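Local coordinates for protein diaminopimelate decarboxylase (Aquifex aeolicus, PDB 2P3E) that probably catalyses the pyridoxal 5'-phosphate-dependent decarboxylation of meso-diaminopimelate to L-lysine, the last step of lysine biosynthesis by the diaminopimelate pathway, at residues 2-10 with 246-254. Sequence-based numbering, arbitrary orientation.
Sequences ELLKEYNPY and GIKYKPEDK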
loop_
_atom_site.group_PDB
_atom_site.type_symbol
_atom_site.label_atom_id
_atom_site.label_comp_id
_atom_site.label_asym_id
_atom_site.label_seq_id
_atom_site.Cartn_x
_atom_site.Cartn_y
_atom_site.Cartn_z
ATOM N N GLU B 2 27.181 -20.247 6.543
ATOM C CA GLU B 2 26.987 -19.100 7.495
ATOM C C GLU B 2 25.707 -18.330 7.111
ATOM O O GLU B 2 25.588 -17.874 5.975
ATOM C CB GLU B 2 28.190 -18.168 7.464
ATOM C CG GLU B 2 28.159 -17.071 8.523
ATOM O OE1 GLU B 2 31.176 -16.071 7.512
ATOM N N LEU B 3 24.789 -18.192 8.067
ATOM C CA LEU B 3 23.406 -17.765 7.790
ATOM C C LEU B 3 23.299 -16.482 6.952
ATOM O O LEU B 3 22.653 -16.487 5.903
ATOM C CB LEU B 3 22.584 -17.647 9.084
ATOM C CG LEU B 3 21.093 -17.311 8.889
ATOM C CD1 LEU B 3 20.337 -18.411 8.090
ATOM C CD2 LEU B 3 20.408 -17.006 10.209
ATOM N N LEU B 4 23.941 -15.404 7.403
ATOM C CA LEU B 4 23.842 -14.106 6.714
ATOM C C LEU B 4 24.287 -14.150 5.260
ATOM O O LEU B 4 23.644 -13.562 4.391
ATOM C CB LEU B 4 24.610 -13.017 7.465
ATOM C CG LEU B 4 23.961 -12.529 8.751
ATOM C CD1 LEU B 4 24.543 -11.169 9.081
ATOM C CD2 LEU B 4 22.432 -12.469 8.636
ATOM N N LYS B 5 25.376 -14.864 4.989
ATOM C CA LYS B 5 25.846 -15.039 3.608
ATOM C C LYS B 5 24.935 -15.906 2.732
ATOM O O LYS B 5 24.950 -15.783 1.502
ATOM C CB LYS B 5 27.299 -15.548 3.587
ATOM C CG LYS B 5 28.312 -14.486 4.053
ATOM C CD LYS B 5 29.712 -15.072 4.223
ATOM C CE LYS B 5 30.582 -14.177 5.116
ATOM N NZ LYS B 5 31.374 -13.164 4.362
ATOM N N GLU B 6 24.145 -16.773 3.363
ATOM C CA GLU B 6 23.116 -17.537 2.664
ATOM C C GLU B 6 22.040 -16.616 2.106
ATOM O O GLU B 6 21.473 -16.897 1.052
ATOM C CB GLU B 6 22.472 -18.580 3.574
ATOM C CG GLU B 6 23.412 -19.743 3.947
ATOM C CD GLU B 6 22.777 -20.707 4.923
ATOM O OE1 GLU B 6 21.683 -20.430 5.457
ATOM O OE2 GLU B 6 23.390 -21.762 5.172
ATOM N N TYR B 7 21.762 -15.527 2.822
ATOM C CA TYR B 7 20.847 -14.500 2.323
ATOM C C TYR B 7 21.494 -13.700 1.207
ATOM O O TYR B 7 20.943 -13.579 0.105
ATOM C CB TYR B 7 20.391 -13.583 3.466
ATOM C CG TYR B 7 19.368 -14.215 4.363
ATOM C CD1 TYR B 7 18.034 -14.286 3.975
ATOM C CD2 TYR B 7 19.730 -14.752 5.608
ATOM C CE1 TYR B 7 17.088 -14.886 4.767
ATOM C CE2 TYR B 7 18.787 -15.350 6.424
ATOM C CZ TYR B 7 17.457 -15.401 6.003
ATOM O OH TYR B 7 16.493 -15.964 6.786
ATOM N N ASN B 8 22.691 -13.181 1.484
ATOM C CA ASN B 8 23.409 -12.328 0.549
ATOM C C ASN B 8 24.902 -12.419 0.887
ATOM O O ASN B 8 25.311 -12.026 1.985
ATOM C CB ASN B 8 22.904 -10.872 0.643
ATOM C CG ASN B 8 23.486 -9.962 -0.435
ATOM O OD1 ASN B 8 24.672 -10.051 -0.773
ATOM N ND2 ASN B 8 22.648 -9.064 -0.984
ATOM N N PRO B 9 25.712 -12.951 -0.042
ATOM C CA PRO B 9 27.116 -13.186 0.327
ATOM C C PRO B 9 27.939 -11.902 0.432
ATOM O O PRO B 9 29.103 -11.960 0.834
ATOM C CB PRO B 9 27.627 -14.082 -0.805
ATOM C CG PRO B 9 26.794 -13.744 -1.960
ATOM C CD PRO B 9 25.432 -13.377 -1.422
ATOM N N TYR B 10 27.331 -10.757 0.104
ATOM C CA TYR B 10 27.978 -9.453 0.299
ATOM C C TYR B 10 27.703 -8.845 1.676
ATOM O O TYR B 10 28.232 -7.787 1.994
ATOM C CB TYR B 10 27.612 -8.485 -0.828
ATOM C CG TYR B 10 28.174 -8.935 -2.147
ATOM C CD1 TYR B 10 29.515 -8.672 -2.463
ATOM C CD2 TYR B 10 27.398 -9.651 -3.061
ATOM C CE1 TYR B 10 30.062 -9.091 -3.639
ATOM C CE2 TYR B 10 27.944 -10.080 -4.267
ATOM C CZ TYR B 10 29.286 -9.786 -4.541
ATOM O OH TYR B 10 29.887 -10.176 -5.712
ATOM N N GLY B 246 11.597 -19.144 -6.182
ATOM C CA GLY B 246 11.585 -18.568 -4.840
ATOM C C GLY B 246 12.957 -18.225 -4.289
ATOM O O GLY B 246 13.987 -18.647 -4.832
ATOM N N ILE B 247 12.962 -17.458 -3.206
ATOM C CA ILE B 247 14.200 -17.036 -2.575
ATOM C C ILE B 247 14.168 -17.407 -1.110
ATOM O O ILE B 247 13.125 -17.741 -0.557
ATOM C CB ILE B 247 14.468 -15.505 -2.691
ATOM C CG1 ILE B 247 13.385 -14.706 -1.947
ATOM C CG2 ILE B 247 14.604 -15.079 -4.147
ATOM C CD1 ILE B 247 13.731 -13.204 -1.758
ATOM N N LYS B 248 15.325 -17.310 -0.476
ATOM C CA LYS B 248 15.436 -17.588 0.943
ATOM C C LYS B 248 14.835 -16.439 1.733
ATOM O O LYS B 248 15.312 -15.312 1.674
ATOM C CB LYS B 248 16.904 -17.825 1.322
ATOM C CG LYS B 248 17.121 -18.258 2.803
ATOM C CD LYS B 248 18.584 -18.079 3.217
ATOM C CE LYS B 248 18.852 -18.707 4.588
ATOM N NZ LYS B 248 18.800 -20.198 4.503
ATOM N N TYR B 249 13.759 -16.724 2.461
ATOM C CA TYR B 249 13.225 -15.772 3.436
ATOM C C TYR B 249 13.509 -16.223 4.875
ATOM O O TYR B 249 13.975 -15.441 5.697
ATOM C CB TYR B 249 11.713 -15.598 3.260
ATOM C CG TYR B 249 11.310 -14.685 2.113
ATOM C CD1 TYR B 249 11.488 -13.294 2.197
ATOM C CD2 TYR B 249 10.714 -15.212 0.970
ATOM C CE1 TYR B 249 11.094 -12.437 1.136
ATOM C CE2 TYR B 249 10.309 -14.373 -0.096
ATOM C CZ TYR B 249 10.522 -12.991 -0.004
ATOM O OH TYR B 249 10.150 -12.161 -1.039
ATOM N N LYS B 250 13.196 -17.487 5.162
ATOM C CA LYS B 250 13.385 -18.060 6.491
ATOM C C LYS B 250 14.770 -18.709 6.612
ATOM O O LYS B 250 15.326 -19.187 5.608
ATOM C CB LYS B 250 12.268 -19.070 6.788
ATOM C CG LYS B 250 10.917 -18.439 6.915
ATOM C CD LYS B 250 9.830 -19.475 6.791
ATOM C CE LYS B 250 8.510 -18.908 7.194
ATOM N NZ LYS B 250 7.463 -19.958 7.156
ATOM N N PRO B 251 15.347 -18.713 7.832
ATOM C CA PRO B 251 16.692 -19.284 8.018
ATOM C C PRO B 251 16.799 -20.710 7.473
ATOM O O PRO B 251 17.850 -21.077 6.940
ATOM C CB PRO B 251 16.867 -19.283 9.542
ATOM C CG PRO B 251 16.011 -18.142 9.995
ATOM C CD PRO B 251 14.795 -18.205 9.104
ATOM N N GLU B 252 15.710 -21.472 7.577
ATOM C CA GLU B 252 15.645 -22.872 7.132
ATOM C C GLU B 252 15.316 -23.064 5.641
ATOM O O GLU B 252 15.406 -24.188 5.146
ATOM C CB GLU B 252 14.642 -23.670 7.982
ATOM C CG GLU B 252 13.154 -23.294 7.768
ATOM C CD GLU B 252 12.665 -22.153 8.692
ATOM O OE1 GLU B 252 13.491 -21.378 9.217
ATOM O OE2 GLU B 252 11.437 -22.040 8.889
ATOM N N ASP B 253 14.946 -21.982 4.937
ATOM C CA ASP B 253 14.645 -22.037 3.506
ATOM C C ASP B 253 15.898 -22.379 2.710
ATOM O O ASP B 253 16.962 -21.826 2.956
ATOM C CB ASP B 253 14.100 -20.682 2.966
ATOM C CG ASP B 253 12.643 -20.410 3.340
ATOM O OD1 ASP B 253 11.918 -21.316 3.791
ATOM O OD2 ASP B 253 12.206 -19.258 3.142
ATOM N N LYS B 254 15.754 -23.259 1.725
ATOM C CA LYS B 254 16.836 -23.558 0.801
ATOM C C LYS B 254 16.346 -23.144 -0.569
ATOM O O LYS B 254 15.425 -23.768 -1.098
ATOM C CB LYS B 254 17.165 -25.051 0.808
ATOM C CG LYS B 254 18.296 -25.419 -0.150
#
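Y7 and K248 bring the two backbones to within 6.4 Å, CA to CA, where the short N-terminal helix 3-7 lies against an irregular loop that folds into a type I beta turn from K250 to D253. The Y7 ring and the K248 chain cross at about a right angle: CD of K248 stands 3.8 Å from the ring centroid and 9° off its normal, a CH-pi contact squarely over the face. K248 leaves its backbone with CG anti to N (chi1 -175°) and stays extended across the ring, and the bend at chi4 (70°) turns NZ toward E6 and the turn carbonyls. Its NZ then forms a salt bridge with OE1 of E6, 3.0 Å away and met from above the carboxylate plane. The same NZ donates to two carbonyls of its own loop, P251 O at 2.8 Å from above its plane and D253 O at 2.9 Å in its carbonyl plane, so three oxygens grip the ammonium group. An alanine in place of K248 would probably leave the E6 carboxylate without its cationic mate, take away the methylene packed over the Y7 ring and leave the carbonyls of P251 and D253 without this shared donor. Beyond the ring, Y7 OH donates to Y249 O at 2.8 Å, reaching it from above the carbonyl plane and tethering the end of the phenol to the loop backbone. L3 adds an apolar touch, its CD1 lying 3.7 Å from CA of P251. D253 braces the turn from within, OD2 accepting from both Y249 N and K250 N. Outside the pair, H327 meets the Y7 ring with nearly parallel planes, and Y249 OH bonds R282, a probable substrate-binding residue. Y249 also lies beside R318, so this beta-alpha loop of the pyridoxal-binding TIM barrel, to which the N-terminal helix is pinned, probably borders the substrate site.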